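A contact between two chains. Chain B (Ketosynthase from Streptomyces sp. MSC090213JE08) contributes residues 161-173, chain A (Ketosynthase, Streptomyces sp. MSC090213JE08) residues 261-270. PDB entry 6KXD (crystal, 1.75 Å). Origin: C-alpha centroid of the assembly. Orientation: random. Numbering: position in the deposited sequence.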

# COMPACT_ATOMS: atom_id res chain seq x y z
N THR B 161 -6.19 -12.26 6.22
CA THR B 161 -7.53 -12.53 5.66
C THR B 161 -7.42 -13.63 4.63
O THR B 161 -8.24 -14.56 4.59
CB THR B 161 -8.11 -11.23 5.08
OG1 THR B 161 -8.15 -10.27 6.13
CG2 THR B 161 -9.49 -11.41 4.52
N ALA B 162 -6.38 -13.55 3.81
CA ALA B 162 -6.15 -14.54 2.74
C ALA B 162 -5.80 -15.90 3.32
O ALA B 162 -6.30 -16.92 2.78
CB ALA B 162 -5.08 -14.05 1.82
N ILE B 163 -5.02 -15.93 4.40
CA ILE B 163 -4.66 -17.20 5.05
C ILE B 163 -5.95 -17.80 5.59
O ILE B 163 -6.23 -18.96 5.36
CB ILE B 163 -3.62 -17.03 6.16
CG1 ILE B 163 -2.26 -16.68 5.54
CG2 ILE B 163 -3.53 -18.24 7.10
CD1 ILE B 163 -1.32 -16.09 6.54
N ARG B 164 -6.73 -16.96 6.27
CA ARG B 164 -7.93 -17.38 6.94
C ARG B 164 -8.95 -18.00 5.96
O ARG B 164 -9.54 -18.98 6.30
CB ARG B 164 -8.56 -16.21 7.69
CG ARG B 164 -9.77 -16.62 8.51
CD ARG B 164 -10.22 -15.48 9.38
NE ARG B 164 -11.31 -15.86 10.27
CZ ARG B 164 -11.13 -16.47 11.40
NH1 ARG B 164 -9.91 -16.87 11.72
NH2 ARG B 164 -12.16 -16.74 12.17
N HIS B 165 -9.13 -17.42 4.77
CA HIS B 165 -10.18 -17.81 3.85
C HIS B 165 -9.63 -18.45 2.59
O HIS B 165 -10.35 -18.53 1.57
CB HIS B 165 -11.04 -16.60 3.50
CG HIS B 165 -11.74 -16.10 4.70
ND1 HIS B 165 -12.76 -16.83 5.34
CD2 HIS B 165 -11.55 -14.98 5.41
CE1 HIS B 165 -13.15 -16.16 6.40
NE2 HIS B 165 -12.40 -15.02 6.49
N ASP B 166 -8.34 -18.80 2.62
CA ASP B 166 -7.67 -19.39 1.51
C ASP B 166 -7.88 -18.56 0.24
O ASP B 166 -8.40 -19.06 -0.80
CB ASP B 166 -8.11 -20.84 1.33
CG ASP B 166 -7.06 -21.67 0.61
OD1 ASP B 166 -6.05 -21.09 0.19
OD2 ASP B 166 -7.25 -22.89 0.48
N LEU B 167 -7.44 -17.29 0.28
CA LEU B 167 -7.55 -16.44 -0.86
C LEU B 167 -6.19 -16.27 -1.53
O LEU B 167 -5.40 -15.36 -1.22
CB LEU B 167 -8.16 -15.10 -0.41
CG LEU B 167 -9.49 -15.20 0.34
CD1 LEU B 167 -9.92 -13.86 0.87
CD2 LEU B 167 -10.60 -15.75 -0.54
N LYS B 168 -5.94 -17.09 -2.55
CA LYS B 168 -4.69 -17.05 -3.27
C LYS B 168 -4.63 -15.96 -4.34
O LYS B 168 -3.63 -15.81 -5.02
CB LYS B 168 -4.42 -18.42 -3.90
CG LYS B 168 -4.22 -19.54 -2.89
CD LYS B 168 -3.94 -20.87 -3.56
CE LYS B 168 -4.62 -22.03 -2.86
NZ LYS B 168 -4.17 -22.13 -1.46
N GLY B 169 -5.71 -15.21 -4.54
CA GLY B 169 -5.74 -14.19 -5.54
C GLY B 169 -5.03 -12.91 -5.10
O GLY B 169 -4.39 -12.88 -4.07
N PRO B 170 -5.16 -11.83 -5.86
CA PRO B 170 -4.40 -10.60 -5.58
C PRO B 170 -4.67 -10.15 -4.13
O PRO B 170 -5.79 -10.23 -3.61
CB PRO B 170 -4.98 -9.61 -6.58
CG PRO B 170 -5.43 -10.50 -7.73
CD PRO B 170 -6.04 -11.69 -7.03
N ASN B 171 -3.62 -9.71 -3.47
CA ASN B 171 -3.69 -9.36 -2.08
C ASN B 171 -2.91 -8.07 -1.89
O ASN B 171 -1.70 -8.10 -2.01
CB ASN B 171 -3.12 -10.45 -1.20
CG ASN B 171 -3.52 -10.28 0.24
OD1 ASN B 171 -2.81 -9.65 1.00
ND2 ASN B 171 -4.64 -10.89 0.60
N THR B 172 -3.62 -6.97 -1.63
CA THR B 172 -3.02 -5.69 -1.61
C THR B 172 -3.46 -4.95 -0.34
O THR B 172 -4.55 -5.10 0.19
CB THR B 172 -3.41 -4.88 -2.85
OG1 THR B 172 -3.12 -5.69 -3.99
CG2 THR B 172 -2.65 -3.58 -2.96
N THR B 173 -2.56 -4.08 0.16
CA THR B 173 -2.86 -3.17 1.21
C THR B 173 -2.45 -1.80 0.70
O THR B 173 -1.39 -1.69 0.04
CB THR B 173 -2.10 -3.50 2.50
OG1 THR B 173 -2.43 -4.86 2.78
CG2 THR B 173 -2.50 -2.64 3.68
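Chain A 261-270: GLSCDAAHPT

Chain A enters as a strand, Gly261(A) to Cys264(A), with phi/psi values in the extended region (-121/134 at Leu262(A), -125/133 at Cys264(A)), then leaves it at Asp265(A) (-68/-35) and turns through a positive phi at Ala266(A) (52/45). The nearest CA pairs fix its direction: Pro170(B) with Leu262(A) at 5.0 Å, Lys168(B) with Cys264(A) at 4.4 Å, and Ile163(B) with Ala266(A) at 4.1 Å. As numbering rises in chain A it falls in chain B, so the segment runs antiparallel along the loop and on to the end of the helix.

Backbone polar contacts centre on Cys264(A). Its N donates to Lys168(B) O at 2.9 Å with an N-H...O angle of 162°, close to linear and the single direct hydrogen bond across the two stretches. The return contact is a CA-H...O interaction, Lys168(B) CA to Cys264(A) O at 3.1 Å, with 132° at the hydrogen. Farther along, water 1 joins the backbones: it accepts from Asn171(B) N at 2.9 Å and donates a weak bond to Ser263(A) O at 2.8 Å, spanning a place where the two strands do not bond directly.

The CA-to-CB bond of Cys264(A) points toward chain B, and its side chain, chi1 in t, meets both apolar and carbonyl atoms. Its SG lies 3.5 Å from Ala162(B) CB, while its CB approaches Gly169(B) O at 3.1 Å, Leu167(B) O at 3.4 Å and Asn171(B) CB at 3.7 Å. Helix, loop and strand of chain B thus all meet one small residue.

Van der Waals packing, partly against polar atoms, extends the contact in both directions. Toward the start of the chain A segment, Leu262(A) CD1 sits 4.0 Å from Pro170(B) CB and 4.3 Å from Thr172(B) OG1. Beyond the strand, Ala266(A) CB rests 3.4 Å from Ala162(B) O and 4.3 Å from Ala162(B) CB. That carbonyl is already engaged by Leu167(B) N at 2.8 Å, a bond of the Schellman motif in which Asp166(B) takes a positive phi, and the methyl group lies against this last turn of the helix. Ile163(B) covers the turn: its CG1 is 3.6 Å from Ala267(A) N, and its CD1 reaches Pro269(A) CD at 4.2 Å.

One salt bridge lies within chain B, between Lys168(B) NZ and Asp166(B) OD1 at 2.7 Å, beside Ala266(A), whose CB lies 4.1 Å from Lys168(B) CG and 3.9 Å from Asp166(B) OD1. Together the two stretches bury 547 Å².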

# COMPACT_ATOMS: atom_id res chain seq x y z
N GLY A 261 1.79 -10.05 -12.58
CA GLY A 261 0.96 -10.99 -11.90
C GLY A 261 1.03 -10.77 -10.41
O GLY A 261 2.09 -10.49 -9.86
N LEU A 262 -0.12 -10.94 -9.75
CA LEU A 262 -0.21 -10.89 -8.33
C LEU A 262 -0.76 -12.23 -7.92
O LEU A 262 -1.75 -12.69 -8.49
CB LEU A 262 -1.20 -9.80 -7.89
CG LEU A 262 -0.78 -8.38 -8.24
CD1 LEU A 262 -1.86 -7.41 -7.78
CD2 LEU A 262 0.56 -8.03 -7.58
N SER A 263 -0.13 -12.79 -6.90
CA SER A 263 -0.64 -13.91 -6.18
C SER A 263 -0.44 -13.71 -4.69
O SER A 263 0.38 -12.92 -4.24
CB SER A 263 0.02 -15.19 -6.60
OG SER A 263 1.40 -15.14 -6.31
N CYS A 264 -1.23 -14.49 -3.95
CA CYS A 264 -1.13 -14.54 -2.60
C CYS A 264 -0.91 -15.99 -2.19
O CYS A 264 -1.63 -16.91 -2.63
CB CYS A 264 -2.36 -13.95 -1.93
SG CYS A 264 -2.18 -13.96 -0.15
N ASP A 265 0.06 -16.20 -1.31
CA ASP A 265 0.36 -17.59 -0.87
C ASP A 265 -0.77 -18.18 -0.02
O ASP A 265 -0.99 -19.40 -0.05
CB ASP A 265 1.62 -17.70 -0.02
CG ASP A 265 2.89 -17.10 -0.61
OD1 ASP A 265 2.99 -17.03 -1.85
OD2 ASP A 265 3.82 -16.80 0.22
N ALA A 266 -1.41 -17.33 0.79
CA ALA A 266 -2.47 -17.71 1.67
C ALA A 266 -1.97 -18.89 2.50
O ALA A 266 -2.65 -19.89 2.70
CB ALA A 266 -3.73 -18.06 0.89
N ALA A 267 -0.74 -18.76 2.98
CA ALA A 267 -0.11 -19.85 3.74
C ALA A 267 0.49 -19.32 5.04
O ALA A 267 -0.02 -19.54 6.15
CB ALA A 267 0.88 -20.53 2.83
N HIS A 268 1.57 -18.52 4.91
CA HIS A 268 2.38 -18.14 6.05
C HIS A 268 2.58 -16.62 6.06
O HIS A 268 2.60 -16.02 5.01
CB HIS A 268 3.71 -18.91 6.08
CG HIS A 268 4.39 -18.88 7.40
ND1 HIS A 268 5.28 -17.88 7.76
CD2 HIS A 268 4.33 -19.73 8.47
CE1 HIS A 268 5.72 -18.09 8.99
NE2 HIS A 268 5.12 -19.22 9.45
N PRO A 269 2.59 -15.96 7.23
CA PRO A 269 2.75 -14.51 7.27
C PRO A 269 4.15 -13.99 6.90
O PRO A 269 4.27 -12.84 6.60
CB PRO A 269 2.34 -14.14 8.67
CG PRO A 269 2.64 -15.37 9.50
CD PRO A 269 2.33 -16.51 8.57
N THR A 270 5.18 -14.83 6.90
CA THR A 270 6.57 -14.31 6.70
C THR A 270 7.36 -15.21 5.75
O THR A 270 8.16 -14.74 4.97
CB THR A 270 7.27 -14.08 8.04
OG1 THR A 270 7.45 -15.35 8.68
CG2 THR A 270 6.53 -13.13 8.95
O HOH W 1 -1.04 -10.53 -4.43